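Local coordinates for protein transcobalamin-1 (Homo sapiens, PDB 4KKI) that binds vitamin B12 with femtomolar affinity and protects it from the acidic environment of the stomach, at residues T42-N47 and I66-L71; S60-G65 and L102-N107; L95-L100 and L147-L152; C155-N160 and I302-S307. All coordinates share one frame; numbering follows the deposited sequence.

Contact 1 (T42-N47 and I66-L71); sequences TMIQSN and IQIQTL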
loop_
_atom_site.group_PDB
_atom_site.type_symbol
_atom_site.label_atom_id
_atom_site.label_comp_id
_atom_site.label_asym_id
_atom_site.label_seq_id
_atom_site.Cartn_x
_atom_site.Cartn_y
_atom_site.Cartn_z
ATOM N N THR A 42 13.172 -10.732 5.216
ATOM C CA THR A 42 11.718 -10.863 5.170
ATOM C C THR A 42 11.194 -11.162 3.761
ATOM O O THR A 42 10.388 -12.072 3.570
ATOM C CB THR A 42 11.031 -9.590 5.712
ATOM O OG1 THR A 42 11.258 -9.485 7.124
ATOM C CG2 THR A 42 9.537 -9.627 5.449
ATOM N N MET A 43 11.667 -10.404 2.778
ATOM C CA MET A 43 11.221 -10.583 1.399
ATOM C C MET A 43 11.668 -11.924 0.819
ATOM O O MET A 43 10.973 -12.510 -0.011
ATOM C CB MET A 43 11.692 -9.414 0.528
ATOM C CG MET A 43 11.232 -8.059 1.061
ATOM S SD MET A 43 12.000 -6.622 0.286
ATOM C CE MET A 43 10.949 -6.405 -1.139
ATOM N N ILE A 44 12.818 -12.417 1.270
ATOM C CA ILE A 44 13.298 -13.726 0.833
ATOM C C ILE A 44 12.424 -14.859 1.380
ATOM O O ILE A 44 12.138 -15.823 0.669
ATOM C CB ILE A 44 14.775 -13.965 1.225
ATOM C CG1 ILE A 44 15.677 -12.898 0.606
ATOM C CG2 ILE A 44 15.238 -15.337 0.767
ATOM C CD1 ILE A 44 15.636 -12.869 -0.900
ATOM N N GLN A 45 11.992 -14.738 2.635
ATOM C CA GLN A 45 11.173 -15.781 3.256
ATOM C C GLN A 45 9.802 -15.881 2.599
ATOM O O GLN A 45 9.133 -16.910 2.701
ATOM C CB GLN A 45 10.985 -15.547 4.761
ATOM C CG GLN A 45 12.170 -14.947 5.505
ATOM C CD GLN A 45 13.343 -15.896 5.677
ATOM O OE1 GLN A 45 13.405 -16.960 5.059
ATOM N NE2 GLN A 45 14.287 -15.510 6.529
ATOM N N SER A 46 9.387 -14.809 1.929
ATOM C CA SER A 46 8.079 -14.772 1.282
ATOM C C SER A 46 7.983 -15.765 0.122
ATOM O O SER A 46 6.892 -16.037 -0.378
ATOM C CB SER A 46 7.735 -13.353 0.814
ATOM O OG SER A 46 8.585 -12.929 -0.236
ATOM N N ASN A 47 9.128 -16.301 -0.298
ATOM C CA ASN A 47 9.168 -17.381 -1.282
ATOM C C ASN A 47 8.336 -18.589 -0.858
ATOM O O ASN A 47 7.727 -19.257 -1.692
ATOM C CB ASN A 47 10.609 -17.832 -1.527
ATOM C CG ASN A 47 11.227 -17.179 -2.745
ATOM O OD1 ASN A 47 12.222 -16.461 -2.641
ATOM N ND2 ASN A 47 10.647 -17.433 -3.913
ATOM N N ILE A 66 18.225 -4.267 -7.096
ATOM C CA ILE A 66 18.428 -5.594 -6.538
ATOM C C ILE A 66 17.608 -6.630 -7.294
ATOM O O ILE A 66 16.397 -6.482 -7.461
ATOM C CB ILE A 66 18.054 -5.649 -5.052
ATOM C CG1 ILE A 66 18.971 -4.741 -4.232
ATOM C CG2 ILE A 66 18.142 -7.075 -4.540
ATOM C CD1 ILE A 66 18.660 -4.754 -2.749
ATOM N N GLN A 67 18.275 -7.677 -7.762
ATOM C CA GLN A 67 17.588 -8.767 -8.436
ATOM C C GLN A 67 17.673 -10.033 -7.597
ATOM O O GLN A 67 18.752 -10.426 -7.168
ATOM C CB GLN A 67 18.181 -8.997 -9.824
ATOM C CG GLN A 67 18.146 -7.761 -10.708
ATOM C CD GLN A 67 18.698 -8.018 -12.094
ATOM O OE1 GLN A 67 19.867 -7.748 -12.369
ATOM N NE2 GLN A 67 17.856 -8.544 -12.978
ATOM N N ILE A 68 16.526 -10.649 -7.339
ATOM C CA ILE A 68 16.480 -11.905 -6.603
ATOM C C ILE A 68 15.783 -12.949 -7.460
ATOM O O ILE A 68 14.574 -12.875 -7.683
ATOM C CB ILE A 68 15.735 -11.759 -5.265
ATOM C CG1 ILE A 68 16.430 -10.723 -4.380
ATOM C CG2 ILE A 68 15.657 -13.101 -4.551
ATOM C CD1 ILE A 68 17.864 -11.072 -4.045
ATOM N N GLN A 69 16.559 -13.915 -7.936
ATOM C CA GLN A 69 16.079 -14.900 -8.900
ATOM C C GLN A 69 14.845 -15.674 -8.443
ATOM O O GLN A 69 13.867 -15.776 -9.183
ATOM C CB GLN A 69 17.197 -15.876 -9.266
ATOM C CG GLN A 69 16.809 -16.866 -10.348
ATOM C CD GLN A 69 16.467 -16.180 -11.658
ATOM O OE1 GLN A 69 16.968 -15.095 -11.953
ATOM N NE2 GLN A 69 15.602 -16.809 -12.446
ATOM N N THR A 70 14.900 -16.224 -7.231
ATOM C CA THR A 70 13.802 -17.031 -6.704
ATOM C C THR A 70 12.491 -16.250 -6.668
ATOM O O THR A 70 11.446 -16.755 -7.077
ATOM C CB THR A 70 14.109 -17.556 -5.291
ATOM O OG1 THR A 70 14.536 -16.471 -4.459
ATOM C CG2 THR A 70 15.201 -18.611 -5.340
ATOM N N LEU A 71 12.558 -15.017 -6.180
ATOM C CA LEU A 71 11.387 -14.151 -6.121
ATOM C C LEU A 71 10.940 -13.746 -7.521
ATOM O O LEU A 71 9.745 -13.631 -7.794
ATOM C CB LEU A 71 11.682 -12.912 -5.270
ATOM C CG LEU A 71 11.882 -13.186 -3.778
ATOM C CD1 LEU A 71 12.435 -11.964 -3.063
ATOM C CD2 LEU A 71 10.569 -13.634 -3.141
#
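Leu71 and Asn47 carry most of this contact, with Ile44 closing it on the apolar side. The carboxamide of Asn47 reaches across to Thr70 with both of its polar atoms. OD1 accepts a hydrogen bond from Thr70 OG1 at 2.9 Å; the hydroxyl oxygen approaches at a C=O...O angle of 126° and is tilted 33° from the carbonyl plane. ND2 makes a weak bond, 3.3 Å long, to Thr70 O, so that one amide engages the hydroxyl and the backbone carbonyl of the same residue, which probably restrains its rotation. The two side chains meet at about a right angle. Replacing Asn47 with a leucine would probably leave Thr70 OG1 and Thr70 O without their amide mates and free the threonine hydroxyl to turn. Against one face of the amide, Leu71 CD2 packs 3.3 Å from Asn47 OD1 and 3.4 Å from Met43 O. The CG of Leu71 stands anti to its carbonyl carbon (chi1 -68°), and the two methyls it bears both approach Met43 O. Ile44 CD1 rests against both Ile68 CG2, 3.7 Å away, and Leu71 CD1, 4.0 Å away. Ile68 is the N-cap residue of helix 69-85. The contact joins helix 37-45 and the 3-10 residues after it to the start of that helix. Helix 55-63 touches Met43, Ile68 and Leu71, while helix 284-294 packs on Met43 and Ser46.

Contact 2 (S60-G65 and L102-N107); sequences SLKLVG and LGVCRN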
loop_
_atom_site.group_PDB
_atom_site.type_symbol
_atom_site.label_atom_id
_atom_site.label_comp_id
_atom_site.label_asym_id
_atom_site.label_seq_id
_atom_site.Cartn_x
_atom_site.Cartn_y
_atom_site.Cartn_z
ATOM N N SER A 60 9.839 -3.704 -5.582
ATOM C CA SER A 60 10.602 -3.010 -4.556
ATOM C C SER A 60 12.104 -3.221 -4.734
ATOM O O SER A 60 12.888 -2.274 -4.672
ATOM C CB SER A 60 10.164 -3.502 -3.174
ATOM O OG SER A 60 10.989 -2.977 -2.153
ATOM N N LEU A 61 12.493 -4.470 -4.961
ATOM C CA LEU A 61 13.899 -4.832 -5.106
ATOM C C LEU A 61 14.535 -4.264 -6.373
ATOM O O LEU A 61 15.636 -3.710 -6.327
ATOM C CB LEU A 61 14.053 -6.355 -5.075
ATOM C CG LEU A 61 13.725 -6.985 -3.720
ATOM C CD1 LEU A 61 13.608 -8.494 -3.828
ATOM C CD2 LEU A 61 14.782 -6.599 -2.696
ATOM N N LYS A 62 13.846 -4.403 -7.500
ATOM C CA LYS A 62 14.374 -3.924 -8.775
ATOM C C LYS A 62 14.541 -2.408 -8.755
ATOM O O LYS A 62 15.440 -1.859 -9.393
ATOM C CB LYS A 62 13.473 -4.362 -9.936
ATOM C CG LYS A 62 13.386 -5.875 -10.108
ATOM C CD LYS A 62 13.739 -6.311 -11.521
ATOM C CE LYS A 62 12.718 -5.820 -12.533
ATOM N NZ LYS A 62 13.065 -6.267 -13.912
ATOM N N LEU A 63 13.679 -1.743 -7.994
ATOM C CA LEU A 63 13.701 -0.293 -7.877
ATOM C C LEU A 63 14.977 0.215 -7.204
ATOM O O LEU A 63 15.435 1.324 -7.480
ATOM C CB LEU A 63 12.471 0.176 -7.104
ATOM C CG LEU A 63 12.013 1.609 -7.351
ATOM C CD1 LEU A 63 11.896 1.884 -8.842
ATOM C CD2 LEU A 63 10.684 1.825 -6.661
ATOM N N VAL A 64 15.550 -0.600 -6.323
ATOM C CA VAL A 64 16.796 -0.238 -5.654
ATOM C C VAL A 64 17.991 -1.003 -6.232
ATOM O O VAL A 64 19.042 -1.108 -5.600
ATOM C CB VAL A 64 16.704 -0.443 -4.125
ATOM C CG1 VAL A 64 15.567 0.391 -3.555
ATOM C CG2 VAL A 64 16.502 -1.909 -3.787
ATOM N N GLY A 65 17.821 -1.530 -7.440
ATOM C CA GLY A 65 18.903 -2.200 -8.138
ATOM C C GLY A 65 19.247 -3.543 -7.531
ATOM O O GLY A 65 20.413 -3.920 -7.444
ATOM N N LEU A 102 7.166 -5.346 -13.920
ATOM C CA LEU A 102 7.723 -5.904 -15.148
ATOM C C LEU A 102 8.531 -4.878 -15.938
ATOM O O LEU A 102 9.343 -5.240 -16.788
ATOM C CB LEU A 102 6.616 -6.486 -16.035
ATOM C CG LEU A 102 5.987 -7.813 -15.605
ATOM C CD1 LEU A 102 4.776 -8.138 -16.468
ATOM C CD2 LEU A 102 7.008 -8.943 -15.668
ATOM N N GLY A 103 8.310 -3.599 -15.657
ATOM C CA GLY A 103 8.922 -2.550 -16.448
ATOM C C GLY A 103 9.734 -1.526 -15.681
ATOM O O GLY A 103 9.855 -0.384 -16.128
ATOM N N VAL A 104 10.284 -1.923 -14.535
ATOM C CA VAL A 104 11.155 -1.044 -13.755
ATOM C C VAL A 104 12.315 -0.598 -14.635
ATOM O O VAL A 104 12.725 0.565 -14.619
ATOM C CB VAL A 104 11.718 -1.754 -12.506
ATOM C CG1 VAL A 104 12.620 -0.817 -11.716
ATOM C CG2 VAL A 104 10.593 -2.264 -11.631
ATOM N N CYS A 105 12.826 -1.544 -15.414
ATOM C CA CYS A 105 13.868 -1.280 -16.394
ATOM C C CYS A 105 13.704 -2.242 -17.568
ATOM O O CYS A 105 12.982 -3.235 -17.468
ATOM C CB CYS A 105 15.246 -1.438 -15.755
ATOM S SG CYS A 105 15.405 -2.892 -14.692
ATOM N N ARG A 106 14.368 -1.947 -18.678
ATOM C CA ARG A 106 14.233 -2.776 -19.871
ATOM C C ARG A 106 14.904 -4.135 -19.707
ATOM O O ARG A 106 16.106 -4.223 -19.457
ATOM C CB ARG A 106 14.793 -2.060 -21.101
ATOM C CG ARG A 106 14.747 -2.881 -22.376
ATOM C CD ARG A 106 13.772 -2.293 -23.381
ATOM N NE ARG A 106 13.807 -3.014 -24.649
ATOM C CZ ARG A 106 14.673 -2.763 -25.626
ATOM N NH1 ARG A 106 15.579 -1.805 -25.480
ATOM N NH2 ARG A 106 14.634 -3.469 -26.748
ATOM N N ASN A 107 14.111 -5.192 -19.844
ATOM C CA ASN A 107 14.633 -6.551 -19.850
ATOM C C ASN A 107 13.722 -7.471 -20.651
ATOM O O ASN A 107 12.746 -7.018 -21.249
ATOM C CB ASN A 107 14.811 -7.077 -18.425
ATOM C CG ASN A 107 13.494 -7.264 -17.700
ATOM O OD1 ASN A 107 12.503 -6.605 -18.010
ATOM N ND2 ASN A 107 13.481 -8.162 -16.723
#
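The ammonium of Lys62 stands off one face of the flat Asn107 carboxamide, nearer its nitrogen than its oxygen. Lys62 NZ lies 3.4 Å from Asn107 ND2, but both atoms are donors and no hydrogen bond joins them. Asn107 OD1 is farther from the ammonium and accepts a weak hydrogen bond from Glu110 N. The CG of Asn107 sits between its own backbone N and carbonyl carbon (chi1 67°). ND2 is the atom of the carboxamide nearest the lysine. Lys62 gets there by an arm bent at its second and third torsions. The root of that arm packs on Val104: Lys62 CB is 3.9 Å from Val104 CG2, and farther out Lys62 CE passes 4.2 Å from Val104 CB. The other methyl, Val104 CG1, lies 3.8 Å from Lys62 O and 4.0 Å from Leu63 CD1, so the valine packs against the C-terminal turn of helix 55-63. That helix ends in a Schellman motif with Gly65, of positive phi, as its C-prime residue. The contact thus sets the end of helix 55-63 against the loop after helix 92-102, within the helical barrel domain. Leu63 also touches Pro292, Phe299 and Ile302, and Lys62 also touches Met72. Cys105 SG, disulfide-bonded to Cys308, comes within 4.2 Å of Lys62 NZ. No hydrogen bond or salt bridge spans the two segments: methyl and methylene packing round Val104 supplies the cohesion, and the lysine charge, which finds no acceptor in the other segment, probably adds little attraction between the two.

Contact 3 (L95-L100 and L147-L152); sequences LALIIL and LSLDVL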
loop_
_atom_site.group_PDB
_atom_site.type_symbol
_atom_site.label_atom_id
_atom_site.label_comp_id
_atom_site.label_asym_id
_atom_site.label_seq_id
_atom_site.Cartn_x
_atom_site.Cartn_y
_atom_site.Cartn_z
ATOM N N LEU A 95 -3.040 -5.102 -11.444
ATOM C CA LEU A 95 -2.473 -5.093 -12.783
ATOM C C LEU A 95 -1.457 -3.964 -12.923
ATOM O O LEU A 95 -0.430 -4.119 -13.589
ATOM C CB LEU A 95 -3.577 -4.948 -13.834
ATOM C CG LEU A 95 -3.106 -4.911 -15.287
ATOM C CD1 LEU A 95 -2.253 -6.131 -15.591
ATOM C CD2 LEU A 95 -4.289 -4.831 -16.241
ATOM N N ALA A 96 -1.751 -2.830 -12.292
ATOM C CA ALA A 96 -0.835 -1.693 -12.291
ATOM C C ALA A 96 0.515 -2.083 -11.691
ATOM O O ALA A 96 1.560 -1.773 -12.256
ATOM C CB ALA A 96 -1.440 -0.520 -11.532
ATOM N N LEU A 97 0.485 -2.770 -10.552
ATOM C CA LEU A 97 1.715 -3.224 -9.906
ATOM C C LEU A 97 2.466 -4.227 -10.773
ATOM O O LEU A 97 3.696 -4.236 -10.798
ATOM C CB LEU A 97 1.422 -3.837 -8.536
ATOM C CG LEU A 97 1.112 -2.860 -7.400
ATOM C CD1 LEU A 97 0.731 -3.618 -6.140
ATOM C CD2 LEU A 97 2.298 -1.943 -7.135
ATOM N N ILE A 98 1.721 -5.074 -11.477
ATOM C CA ILE A 98 2.327 -6.054 -12.369
ATOM C C ILE A 98 3.114 -5.350 -13.463
ATOM O O ILE A 98 4.268 -5.684 -13.729
ATOM C CB ILE A 98 1.271 -6.979 -12.996
ATOM C CG1 ILE A 98 0.731 -7.943 -11.940
ATOM C CG2 ILE A 98 1.861 -7.765 -14.162
ATOM C CD1 ILE A 98 -0.342 -8.868 -12.453
ATOM N N ILE A 99 2.486 -4.354 -14.078
ATOM C CA ILE A 99 3.121 -3.582 -15.134
ATOM C C ILE A 99 4.354 -2.849 -14.606
ATOM O O ILE A 99 5.399 -2.835 -15.258
ATOM C CB ILE A 99 2.131 -2.581 -15.767
ATOM C CG1 ILE A 99 0.964 -3.336 -16.412
ATOM C CG2 ILE A 99 2.837 -1.697 -16.787
ATOM C CD1 ILE A 99 -0.111 -2.447 -17.004
ATOM N N LEU A 100 4.232 -2.260 -13.420
ATOM C CA LEU A 100 5.345 -1.539 -12.813
ATOM C C LEU A 100 6.509 -2.479 -12.521
ATOM O O LEU A 100 7.654 -2.174 -12.844
ATOM C CB LEU A 100 4.909 -0.828 -11.530
ATOM C CG LEU A 100 3.899 0.312 -11.677
ATOM C CD1 LEU A 100 3.466 0.813 -10.306
ATOM C CD2 LEU A 100 4.468 1.449 -12.515
ATOM N N LEU A 147 -6.386 3.569 -7.719
ATOM C CA LEU A 147 -6.656 4.531 -8.778
ATOM C C LEU A 147 -5.401 5.342 -9.078
ATOM O O LEU A 147 -5.124 5.676 -10.232
ATOM C CB LEU A 147 -7.795 5.467 -8.377
ATOM C CG LEU A 147 -8.523 6.161 -9.527
ATOM C CD1 LEU A 147 -9.371 5.158 -10.295
ATOM C CD2 LEU A 147 -9.374 7.305 -9.013
ATOM N N SER A 148 -4.642 5.649 -8.030
ATOM C CA SER A 148 -3.389 6.377 -8.178
ATOM C C SER A 148 -2.341 5.478 -8.814
ATOM O O SER A 148 -1.568 5.915 -9.665
ATOM C CB SER A 148 -2.893 6.877 -6.820
ATOM O OG SER A 148 -3.852 7.713 -6.201
ATOM N N LEU A 149 -2.318 4.219 -8.386
ATOM C CA LEU A 149 -1.448 3.223 -9.001
ATOM C C LEU A 149 -1.747 3.112 -10.493
ATOM O O LEU A 149 -0.834 2.985 -11.308
ATOM C CB LEU A 149 -1.618 1.860 -8.323
ATOM C CG LEU A 149 -0.907 1.631 -6.989
ATOM C CD1 LEU A 149 -1.314 0.295 -6.379
ATOM C CD2 LEU A 149 0.597 1.689 -7.180
ATOM N N ASP A 150 -3.030 3.171 -10.844
ATOM C CA ASP A 150 -3.452 3.069 -12.239
ATOM C C ASP A 150 -2.905 4.211 -13.084
ATOM O O ASP A 150 -2.291 3.984 -14.127
ATOM C CB ASP A 150 -4.977 3.038 -12.340
ATOM C CG ASP A 150 -5.581 1.825 -11.667
ATOM O OD1 ASP A 150 -4.882 0.797 -11.553
ATOM O OD2 ASP A 150 -6.754 1.904 -11.246
ATOM N N VAL A 151 -3.137 5.437 -12.629
ATOM C CA VAL A 151 -2.658 6.616 -13.336
ATOM C C VAL A 151 -1.135 6.610 -13.433
ATOM O O VAL A 151 -0.572 6.927 -14.480
ATOM C CB VAL A 151 -3.138 7.914 -12.654
ATOM C CG1 VAL A 151 -2.548 9.135 -13.346
ATOM C CG2 VAL A 151 -4.657 7.977 -12.658
ATOM N N LEU A 152 -0.476 6.229 -12.342
ATOM C CA LEU A 152 0.982 6.183 -12.298
ATOM C C LEU A 152 1.543 5.242 -13.360
ATOM O O LEU A 152 2.443 5.611 -14.117
ATOM C CB LEU A 152 1.465 5.760 -10.908
ATOM C CG LEU A 152 2.972 5.584 -10.704
ATOM C CD1 LEU A 152 3.721 6.868 -11.031
ATOM C CD2 LEU A 152 3.273 5.134 -9.278
#
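Asp150 places its carboxylate against Ala96: OD1 lies 3.7 Å from Ala96 CB, while OD2 is hydrogen-bonded to Ser92 OG, one turn earlier on helix 92-102. The acid thus ties the two helices together through a polar bond beside an otherwise apolar interface, which probably limits the rotation of the carboxylate. Both helices belong to the alpha6-alpha6 helical barrel of the cobalamin-binding domain; in these segments their axes run in broadly the same direction, crossing at 37° with a closest approach of 8.8 Å. The small side chain of Ala96 suits this spacing, its methyl resting 3.6 Å from Leu149 O and 4.0 Å from Leu149 CB. On the flank nearer the ligand, Leu97 and Leu149 lean obliquely across each other, with Leu97 CD2 4.0 Å from Leu149 CD2. Each has CG anti to its carbonyl carbon (chi1 -76° in Leu97, -79° in Leu149), and in each it is the branched end that makes the contact. The side chain of Leu149 is about 4 Å from the bound cyanocobalamin, nearest atoms, and also touches Met190 of helix 185-203, so Leu149 itself borders the cobalamin pocket. Leu97 and Leu100 lean as well on Leu59 of helix 55-63. Further along helix 92-102, Leu100 CD1 sits almost equally far from two methyls, 4.3 Å from Leu149 CD2 and 4.4 Å from Leu152 CD2.

Contact 4 (C155-N160 and I302-S307); sequences CLFNGN and INKDSS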
loop_
_atom_site.group_PDB
_atom_site.type_symbol
_atom_site.label_atom_id
_atom_site.label_comp_id
_atom_site.label_asym_id
_atom_site.label_seq_id
_atom_site.Cartn_x
_atom_site.Cartn_y
_atom_site.Cartn_z
ATOM N N CYS A 155 0.795 6.426 -16.911
ATOM C CA CYS A 155 1.638 7.583 -17.188
ATOM C C CYS A 155 3.082 7.190 -17.499
ATOM O O CYS A 155 3.668 7.667 -18.471
ATOM C CB CYS A 155 1.606 8.555 -16.007
ATOM S SG CYS A 155 2.805 9.886 -16.119
ATOM N N LEU A 156 3.649 6.318 -16.669
ATOM C CA LEU A 156 5.036 5.883 -16.832
ATOM C C LEU A 156 5.271 5.068 -18.104
ATOM O O LEU A 156 6.387 5.029 -18.621
ATOM C CB LEU A 156 5.484 5.066 -15.619
ATOM C CG LEU A 156 5.756 5.833 -14.326
ATOM C CD1 LEU A 156 5.986 4.867 -13.171
ATOM C CD2 LEU A 156 6.957 6.746 -14.508
ATOM N N PHE A 157 4.226 4.415 -18.600
ATOM C CA PHE A 157 4.379 3.526 -19.751
ATOM C C PHE A 157 3.590 3.990 -20.973
ATOM O O PHE A 157 3.247 3.189 -21.843
ATOM C CB PHE A 157 4.023 2.085 -19.367
ATOM C CG PHE A 157 4.950 1.494 -18.347
ATOM C CD1 PHE A 157 4.742 1.708 -16.996
ATOM C CD2 PHE A 157 6.045 0.741 -18.739
ATOM C CE1 PHE A 157 5.601 1.177 -16.052
ATOM C CE2 PHE A 157 6.907 0.204 -17.800
ATOM C CZ PHE A 157 6.686 0.425 -16.455
ATOM N N ASN A 158 3.319 5.292 -21.024
ATOM C CA ASN A 158 2.674 5.918 -22.175
ATOM C C ASN A 158 1.338 5.290 -22.553
ATOM O O ASN A 158 1.021 5.150 -23.733
ATOM C CB ASN A 158 3.614 5.916 -23.385
ATOM C CG ASN A 158 4.873 6.721 -23.144
ATOM O OD1 ASN A 158 5.974 6.172 -23.097
ATOM N ND2 ASN A 158 4.719 8.030 -22.990
ATOM N N GLY A 159 0.563 4.904 -21.546
ATOM C CA GLY A 159 -0.766 4.377 -21.777
ATOM C C GLY A 159 -1.739 5.509 -22.025
ATOM O O GLY A 159 -1.441 6.666 -21.728
ATOM N N ASN A 160 -2.905 5.184 -22.571
ATOM C CA ASN A 160 -3.903 6.200 -22.875
ATOM C C ASN A 160 -4.817 6.473 -21.684
ATOM O O ASN A 160 -5.540 5.589 -21.226
ATOM C CB ASN A 160 -4.721 5.800 -24.106
ATOM C CG ASN A 160 -5.435 6.979 -24.742
ATOM O OD1 ASN A 160 -6.049 7.797 -24.057
ATOM N ND2 ASN A 160 -5.351 7.075 -26.065
ATOM N N ILE A 302 11.312 4.664 -12.199
ATOM C CA ILE A 302 11.051 3.614 -13.172
ATOM C C ILE A 302 11.256 4.128 -14.596
ATOM O O ILE A 302 10.461 4.920 -15.108
ATOM C CB ILE A 302 9.626 3.053 -13.014
ATOM C CG1 ILE A 302 9.491 2.331 -11.671
ATOM C CG2 ILE A 302 9.292 2.110 -14.156
ATOM C CD1 ILE A 302 8.092 1.839 -11.370
ATOM N N ASN A 303 12.341 3.687 -15.223
ATOM C CA ASN A 303 12.633 4.044 -16.604
ATOM C C ASN A 303 12.442 2.819 -17.491
ATOM O O ASN A 303 13.292 1.927 -17.526
ATOM C CB ASN A 303 14.061 4.583 -16.722
ATOM C CG ASN A 303 14.313 5.314 -18.033
ATOM O OD1 ASN A 303 13.615 5.101 -19.024
ATOM N ND2 ASN A 303 15.322 6.180 -18.041
ATOM N N LYS A 304 11.318 2.774 -18.201
ATOM C CA LYS A 304 10.968 1.612 -19.013
ATOM C C LYS A 304 11.943 1.397 -20.169
ATOM O O LYS A 304 12.088 0.280 -20.666
ATOM C CB LYS A 304 9.534 1.730 -19.540
ATOM C CG LYS A 304 9.350 2.743 -20.657
ATOM C CD LYS A 304 7.889 2.854 -21.059
ATOM C CE LYS A 304 7.739 3.518 -22.416
ATOM N NZ LYS A 304 8.351 2.694 -23.496
ATOM N N ASP A 305 12.612 2.466 -20.588
ATOM C CA ASP A 305 13.592 2.378 -21.664
ATOM C C ASP A 305 15.015 2.238 -21.127
ATOM O O ASP A 305 15.875 3.084 -21.379
ATOM C CB ASP A 305 13.476 3.576 -22.610
ATOM C CG ASP A 305 12.175 3.574 -23.394
ATOM O OD1 ASP A 305 12.096 2.859 -24.415
ATOM O OD2 ASP A 305 11.233 4.288 -22.991
ATOM N N SER A 306 15.227 1.168 -20.364
ATOM C CA SER A 306 16.547 0.719 -19.905
ATOM C C SER A 306 17.168 1.485 -18.736
ATOM O O SER A 306 17.358 2.700 -18.784
ATOM C CB SER A 306 17.540 0.598 -21.069
ATOM O OG SER A 306 18.750 -0.001 -20.640
ATOM N N SER A 307 17.473 0.729 -17.685
ATOM C CA SER A 307 18.245 1.195 -16.542
ATOM C C SER A 307 18.798 -0.053 -15.872
ATOM O O SER A 307 19.533 0.019 -14.887
ATOM C CB SER A 307 17.368 1.973 -15.562
ATOM O OG SER A 307 16.914 3.188 -16.129
#
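Phe157 and Lys304 lie side by side and point opposite ways, the aliphatic arm of the lysine running alongside the ring. Lys304 CB approaches Phe157 CE2 obliquely at 3.5 Å, and Lys304 CD lies 3.6 Å from Phe157 CD2. In the lysine, chi1 of 74° puts CG between the backbone N and carbonyl carbon, and from there the chain runs extended beside the ring. Its CD also passes 3.6 Å from Leu156 O, and beyond it Asn158 crosses the arm at about a right angle, OD1 3.3 Å from Lys304 CE. Past a bend at the last torsion, NZ makes a weak hydrogen bond to Asp305 OD2, part of a salt bridge within the loop. The loop comes after helix 284-294 of the alpha6-alpha6 barrel and contains an Asx turn, in which Asn303 OD1 accepts from Asp305 N; here it packs on the C-terminal end of helix 144-156. Ile302 lies at about a right angle to both Leu156 and Phe157. Its CG2 meets Phe157 CZ at 3.9 Å, while Leu156 CD1 reaches Ile302 CB at 4.1 Å. An alanine in place of Phe157 would probably open a gap between Lys304 and Ile302 and leave the lysine arm freer to move. Tyr114 of helix 111-115 touches both Phe157 and Lys304, and Leu100 of helix 92-102 packs against Leu156, Phe157 and Ile302.

In the fold
The four contacts join neighbouring parts of the helical domain. Contacts 1 and 2, with centres 14 Å apart, touch through helix 55-63, which carries residues 60-63 of contact 2: Leu61 CD1 packs 3.6 Å from Ile68 CG1, and Ile66 N probably bonds to Leu61 O. Contacts 2 and 4 lie 11 Å apart, centre to centre, and touch where Gly103 O meets Phe157 CZ at 3.3 Å. Contact 4 continues contact 3 along helix 144-156, with Leu100 CD2 3.8 Å from Ile302 CD1. Contact 3 comes nearest to cyanocobalamin, about 4 Å from Leu149; the nearest side chains of contacts 1, 2 and 4 stand about 13, 13 and 14 Å from it.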